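Local coordinates for protein alpha-tubulin N-acetyltransferase (Danio rerio, PDB 4H6U) that catalyses the transfer of an acetyl group from acetyl-coenzyme A to a lysine of alpha-tubulin, as a member of the GNAT acetyltransferase superfamily, at residues His74-Leu79 / Ile91-Val97. The protein carries 1 engineered substitution. Numbering follows the deposited sequence.
Sequences HHLYLL and IVGFLKV. With PO4 (phosphate ion), chain E.
Two extended strands, 75-79 and 91-97, run antiparallel as the arms of a hairpin, their axes 4.6 Å apart at closest and 165° between N-to-C directions. Ile-91 packs CG2 on Leu-78 CB (4.1 Å). A beta bulge follows: Val-92, near-helical at phi/psi -104/-13, and Gly-93 (-163/161) together face Leu-79. Val-92 N donates to Leu-79 O (2.9 Å), and Val-92 CG2 meets Leu-79 CD2 at 4.0 Å. Leu-79 N donates to Gly-93 O (3.2 Å). From here the register is regular. Phe-94 opposes Leu-78 in a non-hydrogen-bonded pair (CA-CA 4.6 Å); its CB touches Leu-78 CD2 (3.5 Å) and Leu-76 CD1 (4.1 Å), but chi1 p leads the ring off strand 75-79 and onto Ala-121 and Tyr-123. The hairpin is part of the central mixed sheet of the GNAT fold: strand 90-99 lies between strands 75-81 and 117-124, and strand 18-23 flanks the first arm. Leu-95 and Tyr-77 form a hydrogen-bonded pair, Tyr-77 N donating to Leu-95 O (2.7 Å) and Leu-95 N to Tyr-77 O (2.9 Å); both side chains reach Met-141 of helix 133-145. Lys-96, all-trans, lies opposite Leu-76 (CA-CA 4.3 Å) on the other face, beside Leu-78 and Phe-94; its CE approaches His-74 CD2 (3.8 Å), and NZ donates to phosphate O3 (2.6 Å), an ion probably from the crystallisation liquor and also held by Lys-96 and His-74 of the second subunit. Val-97 N donates a hydrogen bond to His-75 O (2.9 Å), and His-75 N donates to Val-97 O (2.8 Å); Val-97 CG2 sits 3.9 Å from Tyr-77 CE2, at the ring edge.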
# COMPACT_ATOMS: atom_id res chain seq x y z
N HIS A 74 -5.60 1.45 -3.61
CA HIS A 74 -4.57 2.44 -3.87
C HIS A 74 -3.63 1.86 -4.96
O HIS A 74 -3.58 0.65 -5.16
CB HIS A 74 -3.79 2.76 -2.59
CG HIS A 74 -4.63 3.35 -1.50
ND1 HIS A 74 -5.92 3.80 -1.71
CD2 HIS A 74 -4.38 3.52 -0.18
CE1 HIS A 74 -6.41 4.26 -0.57
NE2 HIS A 74 -5.50 4.09 0.37
N HIS A 75 -3.00 2.73 -5.73
CA HIS A 75 -2.09 2.31 -6.78
C HIS A 75 -0.69 2.89 -6.51
O HIS A 75 -0.52 4.09 -6.37
CB HIS A 75 -2.63 2.78 -8.15
CG HIS A 75 -2.09 1.98 -9.30
ND1 HIS A 75 -2.87 1.62 -10.39
CD2 HIS A 75 -0.85 1.49 -9.55
CE1 HIS A 75 -2.14 0.91 -11.23
NE2 HIS A 75 -0.91 0.83 -10.76
N LEU A 76 0.29 2.00 -6.38
CA LEU A 76 1.66 2.41 -6.14
C LEU A 76 2.47 2.25 -7.42
O LEU A 76 2.53 1.14 -7.99
CB LEU A 76 2.25 1.55 -5.04
CG LEU A 76 3.70 1.86 -4.67
CD1 LEU A 76 3.88 3.31 -4.23
CD2 LEU A 76 4.12 0.90 -3.56
N TYR A 77 3.09 3.34 -7.87
CA TYR A 77 3.99 3.28 -9.04
C TYR A 77 5.45 3.42 -8.61
O TYR A 77 5.85 4.35 -7.89
CB TYR A 77 3.66 4.38 -10.06
CG TYR A 77 2.23 4.42 -10.53
CD1 TYR A 77 1.85 3.77 -11.69
CD2 TYR A 77 1.24 5.06 -9.78
CE1 TYR A 77 0.53 3.78 -12.12
CE2 TYR A 77 -0.08 5.06 -10.20
CZ TYR A 77 -0.43 4.42 -11.36
OH TYR A 77 -1.74 4.43 -11.78
N LEU A 78 6.25 2.49 -9.13
CA LEU A 78 7.69 2.50 -8.89
C LEU A 78 8.40 2.69 -10.24
O LEU A 78 8.06 2.03 -11.23
CB LEU A 78 8.15 1.19 -8.27
CG LEU A 78 7.42 0.71 -7.00
CD1 LEU A 78 8.08 -0.54 -6.48
CD2 LEU A 78 7.43 1.76 -5.93
N LEU A 79 9.37 3.59 -10.23
CA LEU A 79 10.19 3.91 -11.39
C LEU A 79 11.54 3.24 -11.23
O LEU A 79 12.26 3.53 -10.26
CB LEU A 79 10.36 5.44 -11.53
CG LEU A 79 11.01 5.98 -12.81
CD1 LEU A 79 10.24 5.63 -14.11
CD2 LEU A 79 11.16 7.49 -12.66
N ILE A 91 15.15 1.26 -8.05
CA ILE A 91 13.96 2.06 -7.89
C ILE A 91 14.41 3.42 -7.42
O ILE A 91 15.04 3.53 -6.35
CB ILE A 91 12.99 1.43 -6.84
CG1 ILE A 91 12.61 -0.02 -7.22
CG2 ILE A 91 11.75 2.31 -6.67
CD1 ILE A 91 12.38 -0.20 -8.70
N VAL A 92 14.15 4.44 -8.24
CA VAL A 92 14.63 5.79 -7.97
C VAL A 92 13.51 6.70 -7.45
O VAL A 92 13.77 7.80 -6.97
CB VAL A 92 15.25 6.41 -9.19
CG1 VAL A 92 16.46 5.60 -9.58
CG2 VAL A 92 14.25 6.49 -10.32
N GLY A 93 12.25 6.26 -7.58
CA GLY A 93 11.14 6.99 -7.05
C GLY A 93 9.85 6.18 -6.91
O GLY A 93 9.73 5.10 -7.48
N PHE A 94 8.92 6.66 -6.09
CA PHE A 94 7.60 6.07 -6.00
C PHE A 94 6.48 7.13 -5.94
O PHE A 94 6.68 8.25 -5.52
CB PHE A 94 7.47 5.11 -4.80
CG PHE A 94 7.67 5.76 -3.44
CD1 PHE A 94 6.71 6.58 -2.89
CD2 PHE A 94 8.78 5.46 -2.68
CE1 PHE A 94 6.87 7.15 -1.63
CE2 PHE A 94 8.97 6.03 -1.40
CZ PHE A 94 8.02 6.88 -0.88
N LEU A 95 5.31 6.73 -6.39
CA LEU A 95 4.16 7.60 -6.41
C LEU A 95 2.97 6.73 -6.07
O LEU A 95 2.70 5.71 -6.73
CB LEU A 95 4.01 8.23 -7.79
CG LEU A 95 2.75 9.02 -8.12
CD1 LEU A 95 2.72 10.22 -7.20
CD2 LEU A 95 2.73 9.46 -9.62
N LYS A 96 2.22 7.17 -5.08
CA LYS A 96 1.05 6.43 -4.65
C LYS A 96 -0.20 7.30 -4.78
O LYS A 96 -0.25 8.46 -4.32
CB LYS A 96 1.23 5.99 -3.19
CG LYS A 96 0.14 5.04 -2.65
CD LYS A 96 0.45 4.76 -1.18
CE LYS A 96 -0.60 4.04 -0.43
NZ LYS A 96 -0.07 3.72 0.93
N VAL A 97 -1.19 6.77 -5.48
CA VAL A 97 -2.46 7.47 -5.61
C VAL A 97 -3.57 6.60 -5.15
O VAL A 97 -3.40 5.38 -5.03
CB VAL A 97 -2.76 7.91 -7.05
CG1 VAL A 97 -1.76 8.91 -7.51
CG2 VAL A 97 -2.80 6.69 -7.96
P PO4 E . -2.41 1.28 1.68
O1 PO4 E . -1.22 0.49 2.16
O2 PO4 E . -3.68 0.86 2.40
O3 PO4 E . -2.26 2.75 1.99
O4 PO4 E . -2.50 1.03 0.18